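Local coordinates for macrodomain protein (Streptomyces coelicolor, PDB 5E3B), which probably removes ADP-ribose from modified substrates by hydrolysis, for instance from ADP-ribosylated thymidine in DNA, as a macrodomain enzyme, at residues A[25-30]-A[173-178]; A[38-43]-A[139-144]. All blocks are in the same frame, centred on the assembly; numbering follows the deposited sequence.

How the contacts relate
Both contacts pair parallel strands of one mixed sheet, and strands 172-176 and 139-143, each contributing to one contact, are themselves neighbours in it. Contact 1 is a surface contact, its centre about 14 Å from the centre of the chain, with 25-28 forming an outermost strand; the centre of contact 2 lies about 8 Å from that of the chain, and most of its touching residues are buried. Each has four backbone hydrogen bonds, but the side chains differ: a sodium ion and exposed polar groups flank contact 1, whereas contact 2 combines aliphatic packing with a histidine-serine-water hydrogen-bond chain. Tyr175 OH joins them, 2.7 Å from His141 ND1 in a probable hydrogen bond. Along the chain, contact 2 is nested within the loop closed by contact 1.

Contact 1 (A[25-30]-A[173-178]); sequences SYVRGD and TVYDHG. With NA (sodium ion), chain C.
Val27 and Tyr175 form the tight part of this contact. Their side chains lie side by side and point the same way, with Val27 CG2 3.4 Å from Tyr175 CD2, oblique to the ring. CG2 sits between the backbone N and the carbonyl carbon of Val27 (CG1 takes chi1 -54°), and from there it also meets Thr173 CG2 at 3.6 Å. The tyrosine hydroxyl is hydrogen-bonded to His141 in the next strand. Beneath these groups, parallel pairing is regular: Val27 N donates to Val174 O and Val27 O accepts from Asp176 N (2.9 Å), while Val174 N to Ser25 O and Gly29 N to Asp176 O extend the pattern at both ends. Past the strand, Gly29 O lies 3.4 Å from His177 CB and near the plane of the imidazole, at its edge.

The face of Tyr26, Val174, Arg28 and Asp176 is looser, with Tyr26 and Arg28 exposed. Tyr26 CD1 comes no nearer to Val174 CB than 4.0 Å, its hydroxyl being held by Glu158. In the conformer given here, Asp176 OD2 binds a sodium ion at 2.6 Å, which a water also ligates. Strand axes 4.7 Å apart at 26° fit the twisted parallel edge of a macrodomain sheet.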
ATOM      1  N   SER A  25       8.725  -1.640 -12.592  1.00 17.73           N
ATOM      2  CA  SER A  25       9.386  -2.965 -12.679  0.60 17.59           C
ATOM      3  C   SER A  25       8.409  -3.999 -12.219  1.00 18.22           C
ATOM      4  O   SER A  25       7.738  -3.794 -11.216  1.00 17.06           O
ATOM      5  CB  SER A  25      10.642  -3.040 -11.823  0.60 19.57           C
ATOM      6  OG  SER A  25      11.158  -4.361 -11.705  0.60 21.09           O
ATOM      7  N   TYR A  26       8.369  -5.170 -12.882  1.00 16.92           N
ATOM      8  CA  TYR A  26       7.473  -6.242 -12.512  1.00 16.28           C
ATOM      9  C   TYR A  26       8.366  -7.391 -12.130  1.00 17.48           C
ATOM     10  O   TYR A  26       9.251  -7.733 -12.912  1.00 18.58           O
ATOM     11  CB  TYR A  26       6.571  -6.714 -13.686  1.00 17.13           C
ATOM     12  CG  TYR A  26       5.761  -5.610 -14.233  1.00 21.00           C
ATOM     13  CD1 TYR A  26       4.615  -5.179 -13.592  1.00 20.67           C
ATOM     14  CD2 TYR A  26       6.280  -4.847 -15.291  1.00 23.95           C
ATOM     15  CE1 TYR A  26       3.928  -4.098 -14.086  1.00 22.36           C
ATOM     16  CE2 TYR A  26       5.607  -3.752 -15.808  1.00 25.77           C
ATOM     17  CZ  TYR A  26       4.450  -3.375 -15.206  1.00 25.51           C
ATOM     18  OH  TYR A  26       3.889  -2.249 -15.805  1.00 30.49           O
ATOM     19  N   VAL A  27       8.220  -7.883 -10.903  1.00 17.32           N
ATOM     20  CA  VAL A  27       9.051  -8.969 -10.407  1.00 18.06           C
ATOM     21  C   VAL A  27       8.235  -9.960  -9.635  1.00 16.07           C
ATOM     22  O   VAL A  27       7.151  -9.703  -9.114  1.00 18.58           O
ATOM     23  CB  VAL A  27      10.223  -8.479  -9.558  1.00 22.51           C
ATOM     24  CG1 VAL A  27      11.084  -7.473 -10.221  1.00 24.02           C
ATOM     25  CG2 VAL A  27       9.647  -7.986  -8.257  1.00 20.70           C
ATOM     26  N   ARG A  28       8.735 -11.200  -9.619  1.00 18.79           N
ATOM     27  CA  ARG A  28       8.186 -12.218  -8.817  1.00 21.01           C
ATOM     28  C   ARG A  28       8.993 -12.213  -7.504  1.00 21.26           C
ATOM     29  O   ARG A  28      10.231 -12.244  -7.518  1.00 24.90           O
ATOM     30  CB  ARG A  28       8.257 -13.562  -9.537  1.00 24.21           C
ATOM     31  CG  ARG A  28       7.840 -14.646  -8.632  1.00 24.94           C
ATOM     32  CD  ARG A  28       7.087 -15.720  -9.304  1.00 30.72           C
ATOM     33  NE  ARG A  28       6.959 -16.809  -8.365  1.00 28.14           N
ATOM     34  CZ  ARG A  28       6.656 -18.062  -8.662  1.00 31.52           C
ATOM     35  NH1 ARG A  28       6.442 -18.433  -9.917  1.00 34.75           N
ATOM     36  NH2 ARG A  28       6.593 -18.974  -7.691  1.00 29.79           N
ATOM     37  N   GLY A  29       8.266 -12.038  -6.422  1.00 21.01           N
ATOM     38  CA  GLY A  29       8.892 -11.865  -5.115  1.00 25.66           C
ATOM     39  C   GLY A  29       7.931 -11.480  -4.034  1.00 18.78           C
ATOM     40  O   GLY A  29       6.747 -11.292  -4.205  1.00 20.99           O
ATOM     41  N   ASP A  30       8.539 -11.414  -2.835  1.00 21.68           N
ATOM     42  CA  ASP A  30       7.772 -10.968  -1.614  0.50 17.44           C
ATOM     43  C   ASP A  30       8.105  -9.450  -1.507  1.00 15.55           C
ATOM     44  O   ASP A  30       9.226  -9.004  -1.302  1.00 17.51           O
ATOM     45  CB  ASP A  30       8.069 -11.822  -0.316  0.50 14.62           C
ATOM     46  CG  ASP A  30       7.462 -11.267   0.992  0.50 14.67           C
ATOM     47  OD1 ASP A  30       6.632 -10.377   1.062  0.50 12.55           O
ATOM     48  OD2 ASP A  30       7.835 -11.781   2.063  0.50 14.90           O
ATOM     49  N   THR A 173       7.953  -0.825  -8.033  1.00 11.93           N
ATOM     50  CA  THR A 173       8.036  -2.240  -8.367  1.00 13.33           C
ATOM     51  C   THR A 173       6.796  -2.963  -7.889  1.00 14.57           C
ATOM     52  O   THR A 173       6.309  -2.813  -6.768  1.00 13.23           O
ATOM     53  CB  THR A 173       9.271  -2.853  -7.707  1.00 13.87           C
ATOM     54  OG1 THR A 173      10.484  -2.128  -7.980  1.00 14.64           O
ATOM     55  CG2 THR A 173       9.430  -4.355  -7.991  1.00 16.05           C
ATOM     56  N   VAL A 174       6.199  -3.788  -8.795  1.00 13.78           N
ATOM     57  CA  VAL A 174       4.990  -4.543  -8.566  1.00 14.42           C
ATOM     58  C   VAL A 174       5.347  -6.028  -8.490  1.00 15.36           C
ATOM     59  O   VAL A 174       6.011  -6.557  -9.378  1.00 15.42           O
ATOM     60  CB  VAL A 174       3.965  -4.317  -9.706  1.00 14.88           C
ATOM     61  CG1 VAL A 174       2.775  -5.247  -9.704  1.00 16.22           C
ATOM     62  CG2 VAL A 174       3.545  -2.858  -9.750  1.00 15.33           C
ATOM     63  N   TYR A 175       4.942  -6.637  -7.377  1.00 14.80           N
ATOM     64  CA  TYR A 175       5.369  -8.035  -7.067  1.00 14.76           C
ATOM     65  C   TYR A 175       4.224  -9.025  -7.205  1.00 14.90           C
ATOM     66  O   TYR A 175       3.106  -8.859  -6.760  1.00 16.27           O
ATOM     67  CB  TYR A 175       5.848  -8.060  -5.593  1.00 17.26           C
ATOM     68  CG  TYR A 175       7.040  -7.277  -5.304  1.00 15.75           C
ATOM     69  CD1 TYR A 175       6.965  -5.867  -5.159  1.00 15.71           C
ATOM     70  CD2 TYR A 175       8.315  -7.854  -5.133  1.00 14.35           C
ATOM     71  CE1 TYR A 175       8.084  -5.124  -4.908  1.00 14.10           C
ATOM     72  CE2 TYR A 175       9.453  -7.080  -4.858  1.00 17.60           C
ATOM     73  CZ  TYR A 175       9.326  -5.691  -4.703  1.00 14.86           C
ATOM     74  OH  TYR A 175      10.477  -4.972  -4.436  1.00 14.91           O
ATOM     75  N   ASP A 176       4.565 -10.119  -7.889  1.00 19.00           N
ATOM     76  CA  ASP A 176       3.687 -11.303  -7.890  0.61 18.72           C
ATOM     77  C   ASP A 176       4.209 -12.384  -6.916  1.00 17.28           C
ATOM     78  O   ASP A 176       5.331 -12.686  -6.897  1.00 19.81           O
ATOM     79  CB  ASP A 176       3.578 -11.919  -9.296  0.61 20.74           C
ATOM     80  CG  ASP A 176       2.264 -12.747  -9.547  0.61 21.24           C
ATOM     81  OD1 ASP A 176       1.276 -12.747  -8.722  0.61 17.36           O
ATOM     82  OD2 ASP A 176       2.213 -13.385 -10.654  0.61 20.32           O
ATOM     83  N   HIS A 177       3.250 -12.900  -6.152  1.00 24.83           N
ATOM     84  CA  HIS A 177       3.430 -13.970  -5.096  1.00 29.58           C
ATOM     85  C   HIS A 177       2.010 -14.523  -4.687  1.00 30.71           C
ATOM     86  O   HIS A 177       0.975 -13.842  -4.861  1.00 36.92           O
ATOM     87  CB  HIS A 177       4.107 -13.403  -3.876  1.00 27.23           C
ATOM     88  CG  HIS A 177       4.848 -14.413  -3.014  1.00 31.47           C
ATOM     89  ND1 HIS A 177       4.204 -15.296  -2.171  1.00 34.48           N
ATOM     90  CD2 HIS A 177       6.179 -14.560  -2.747  1.00 29.91           C
ATOM     91  CE1 HIS A 177       5.102 -16.034  -1.530  1.00 30.85           C
ATOM     92  NE2 HIS A 177       6.308 -15.590  -1.832  1.00 28.38           N
ATOM     93  N   GLY A 178       1.968 -15.751  -4.165  1.00 32.46           N
ATOM     94  CA  GLY A 178       0.711 -16.336  -3.749  1.00 31.06           C
ATOM     95  C   GLY A 178       0.120 -15.700  -2.525  1.00 31.75           C
ATOM     96  O   GLY A 178      -1.055 -15.906  -2.332  1.00 28.54           O
TER
HETATM   97 NA    NA C1001       4.374 -13.607 -12.071  1.00 35.89          NA
HETATM   98  O   HOH W   1       5.941 -11.151 -11.645  1.00 29.52           O

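Contact 2 (A[38-43]-A[139-144]); sequences GVKMIA and SVHLPR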
ATOM      1  N   GLY A  38      18.270   2.609  -0.492  1.00 25.70           N
ATOM      2  CA  GLY A  38      17.580   3.833  -0.242  1.00 23.70           C
ATOM      3  C   GLY A  38      16.305   3.474   0.526  1.00 19.18           C
ATOM      4  O   GLY A  38      16.098   2.314   0.856  1.00 23.74           O
ATOM      5  N   VAL A  39      15.532   4.475   0.824  1.00 19.73           N
ATOM      6  CA  VAL A  39      14.320   4.306   1.637  1.00 17.58           C
ATOM      7  C   VAL A  39      13.379   3.527   0.756  1.00 16.08           C
ATOM      8  O   VAL A  39      13.242   3.825  -0.447  1.00 16.11           O
ATOM      9  CB  VAL A  39      13.717   5.656   2.043  1.00 18.46           C
ATOM     10  CG1 VAL A  39      12.435   5.453   2.807  1.00 18.08           C
ATOM     11  CG2 VAL A  39      14.747   6.443   2.890  1.00 24.24           C
ATOM     12  N   LYS A  40      12.717   2.591   1.377  1.00 13.30           N
ATOM     13  CA  LYS A  40      11.702   1.719   0.724  1.00 13.52           C
ATOM     14  C   LYS A  40      10.355   1.910   1.402  1.00 14.19           C
ATOM     15  O   LYS A  40      10.258   1.909   2.656  1.00 12.93           O
ATOM     16  CB  LYS A  40      12.139   0.277   0.858  1.00 16.16           C
ATOM     17  CG  LYS A  40      13.382   0.032  -0.000  1.00 19.36           C
ATOM     18  CD  LYS A  40      14.154  -1.204   0.409  1.00 23.29           C
ATOM     19  CE  LYS A  40      15.077  -1.023   1.619  1.00 25.87           C
ATOM     20  NZ  LYS A  40      16.385  -0.337   1.405  1.00 27.06           N
ATOM     21  N   MET A  41       9.288   1.950   0.570  1.00 11.50           N
ATOM     22  CA  MET A  41       7.939   2.063   1.083  0.62 11.71           C
ATOM     23  C   MET A  41       7.121   0.997   0.431  1.00 12.01           C
ATOM     24  O   MET A  41       7.020   0.944  -0.776  1.00 13.55           O
ATOM     25  CB  MET A  41       7.332   3.416   0.837  0.62 12.68           C
ATOM     26  CG  MET A  41       5.990   3.532   1.441  0.62 13.29           C
ATOM     27  SD  MET A  41       5.238   5.111   1.105  0.62 15.11           S
ATOM     28  CE  MET A  41       6.216   6.219   2.046  0.62 16.12           C
ATOM     29  N   ILE A  42       6.523   0.163   1.289  1.00 10.69           N
ATOM     30  CA  ILE A  42       5.687  -0.960   0.849  1.00 11.06           C
ATOM     31  C   ILE A  42       4.237  -0.548   1.011  1.00 12.21           C
ATOM     32  O   ILE A  42       3.796  -0.346   2.128  1.00 13.92           O
ATOM     33  CB  ILE A  42       6.019  -2.177   1.671  1.00 11.92           C
ATOM     34  CG1 ILE A  42       7.518  -2.520   1.561  1.00 15.91           C
ATOM     35  CG2 ILE A  42       5.141  -3.333   1.326  1.00 13.80           C
ATOM     36  CD1 ILE A  42       7.949  -3.301   2.730  1.00 15.85           C
ATOM     37  N   ALA A  43       3.485  -0.427  -0.085  1.00 10.03           N
ATOM     38  CA  ALA A  43       2.139   0.103  -0.045  1.00 10.02           C
ATOM     39  C   ALA A  43       1.178  -0.969  -0.435  1.00 10.54           C
ATOM     40  O   ALA A  43       1.425  -1.722  -1.415  1.00 11.55           O
ATOM     41  CB  ALA A  43       1.993   1.249  -1.053  1.00 11.57           C
ATOM     42  N   SER A 139      11.666   4.590  -2.896  1.00 13.76           N
ATOM     43  CA  SER A 139      10.989   3.779  -3.925  1.00 13.54           C
ATOM     44  C   SER A 139       9.780   3.081  -3.330  1.00 13.50           C
ATOM     45  O   SER A 139       9.735   2.849  -2.088  1.00 13.05           O
ATOM     46  CB  SER A 139      11.967   2.743  -4.460  1.00 13.68           C
ATOM     47  OG  SER A 139      12.497   1.900  -3.468  1.00 15.42           O
ATOM     48  N   VAL A 140       8.806   2.733  -4.185  1.00 11.81           N
ATOM     49  CA  VAL A 140       7.534   2.165  -3.729  1.00 12.43           C
ATOM     50  C   VAL A 140       7.402   0.726  -4.249  1.00 12.70           C
ATOM     51  O   VAL A 140       7.830   0.452  -5.381  1.00 14.05           O
ATOM     52  CB  VAL A 140       6.361   3.056  -4.123  1.00 12.86           C
ATOM     53  CG1 VAL A 140       5.072   2.391  -3.810  1.00 14.40           C
ATOM     54  CG2 VAL A 140       6.496   4.401  -3.383  1.00 14.60           C
ATOM     55  N   HIS A 141       6.903  -0.165  -3.402  1.00 11.51           N
ATOM     56  CA  HIS A 141       6.882  -1.634  -3.597  1.00 11.70           C
ATOM     57  C   HIS A 141       5.503  -2.097  -3.261  1.00 13.35           C
ATOM     58  O   HIS A 141       4.988  -1.893  -2.131  1.00 12.32           O
ATOM     59  CB  HIS A 141       7.961  -2.236  -2.686  1.00 12.64           C
ATOM     60  CG  HIS A 141       9.314  -1.722  -3.023  1.00 12.77           C
ATOM     61  ND1 HIS A 141      10.114  -2.300  -3.989  1.00 13.38           N
ATOM     62  CD2 HIS A 141       9.968  -0.608  -2.627  1.00 12.26           C
ATOM     63  CE1 HIS A 141      11.224  -1.625  -4.108  1.00 12.95           C
ATOM     64  NE2 HIS A 141      11.148  -0.554  -3.335  1.00 13.77           N
ATOM     65  N   LEU A 142       4.797  -2.668  -4.287  1.00 11.31           N
ATOM     66  CA  LEU A 142       3.431  -3.016  -4.137  1.00 13.41           C
ATOM     67  C   LEU A 142       3.162  -4.456  -4.584  1.00 12.70           C
ATOM     68  O   LEU A 142       3.701  -4.896  -5.575  1.00 16.00           O
ATOM     69  CB  LEU A 142       2.466  -2.119  -4.929  1.00 17.96           C
ATOM     70  CG  LEU A 142       2.450  -0.577  -4.776  1.00 18.05           C
ATOM     71  CD1 LEU A 142       3.242  -0.049  -5.889  1.00 20.77           C
ATOM     72  CD2 LEU A 142       1.035  -0.019  -4.697  1.00 23.40           C
ATOM     73  N   PRO A 143       2.343  -5.158  -3.839  1.00 11.96           N
ATOM     74  CA  PRO A 143       1.927  -6.432  -4.377  1.00 13.43           C
ATOM     75  C   PRO A 143       0.855  -6.200  -5.425  1.00 13.51           C
ATOM     76  O   PRO A 143       0.068  -5.306  -5.383  1.00 15.73           O
ATOM     77  CB  PRO A 143       1.284  -7.083  -3.187  1.00 13.08           C
ATOM     78  CG  PRO A 143       0.735  -5.952  -2.371  1.00 14.23           C
ATOM     79  CD  PRO A 143       1.719  -4.895  -2.523  1.00 14.76           C
ATOM     80  N   ARG A 144       0.907  -7.136  -6.367  1.00 18.22           N
ATOM     81  CA  ARG A 144       0.030  -7.150  -7.453  1.00 21.40           C
ATOM     82  C   ARG A 144      -1.176  -7.706  -6.864  1.00 32.24           C
ATOM     83  O   ARG A 144      -1.130  -8.683  -6.020  1.00 35.04           O
ATOM     84  CB  ARG A 144       0.646  -8.083  -8.560  1.00 21.02           C
ATOM     85  CG  ARG A 144      -0.248  -8.302  -9.693  1.00 23.57           C
ATOM     86  CD  ARG A 144       0.328  -9.439 -10.521  1.00 19.37           C
ATOM     87  NE  ARG A 144       1.402  -8.949 -11.351  1.00 19.76           N
ATOM     88  CZ  ARG A 144       1.244  -8.282 -12.488  1.00 18.98           C
ATOM     89  NH1 ARG A 144       2.327  -7.873 -13.116  1.00 24.01           N
ATOM     90  NH2 ARG A 144       0.043  -7.996 -13.007  1.00 19.38           N
TER
HETATM   91  O   HOH W   2      14.753   3.164  -2.624  1.00 20.70           O
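Met41 and His141 exchange backbone bonds with each other's strand in the parallel part of the central mixed sheet of the macrodomain fold, a three-layer alpha/beta/alpha architecture. The axes of 40-43 and 139-143 approach to 4.6 Å at 28°, the twist of neighbouring parallel strands. Four hydrogen bonds set the register: Ser139 N to Val39 O, Met41 N to Ser139 O (2.8 Å), His141 N to Met41 O, and Ala43 N to His141 O. Where the pairing ends, Ala43 O is a buried carbonyl with no polar partner in the model; Pro143 CD comes within 3.4 Å of it.

Apolar contacts are lighter. Ala43 CB reaches Leu142 CD2 at 4.0 Å and Val140 CG1 at 4.3 Å, while in the conformer given here the Met41 chain extends to pack on helix 119-136.

Ser139 and His141 form a polar chain beside which Lys40 lays its CG, its NZ turning back to Gly38 O and Val36 O. The imidazole is gripped at both nitrogens: ND1 pairs with Tyr175, and NE2 donates to Ser139 OG at 2.8 Å, the hydroxyl lying 16° out of the ring plane. That hydroxyl in turn donates to a water, which donates to Val39 O, 2.7 Å from the water oxygen.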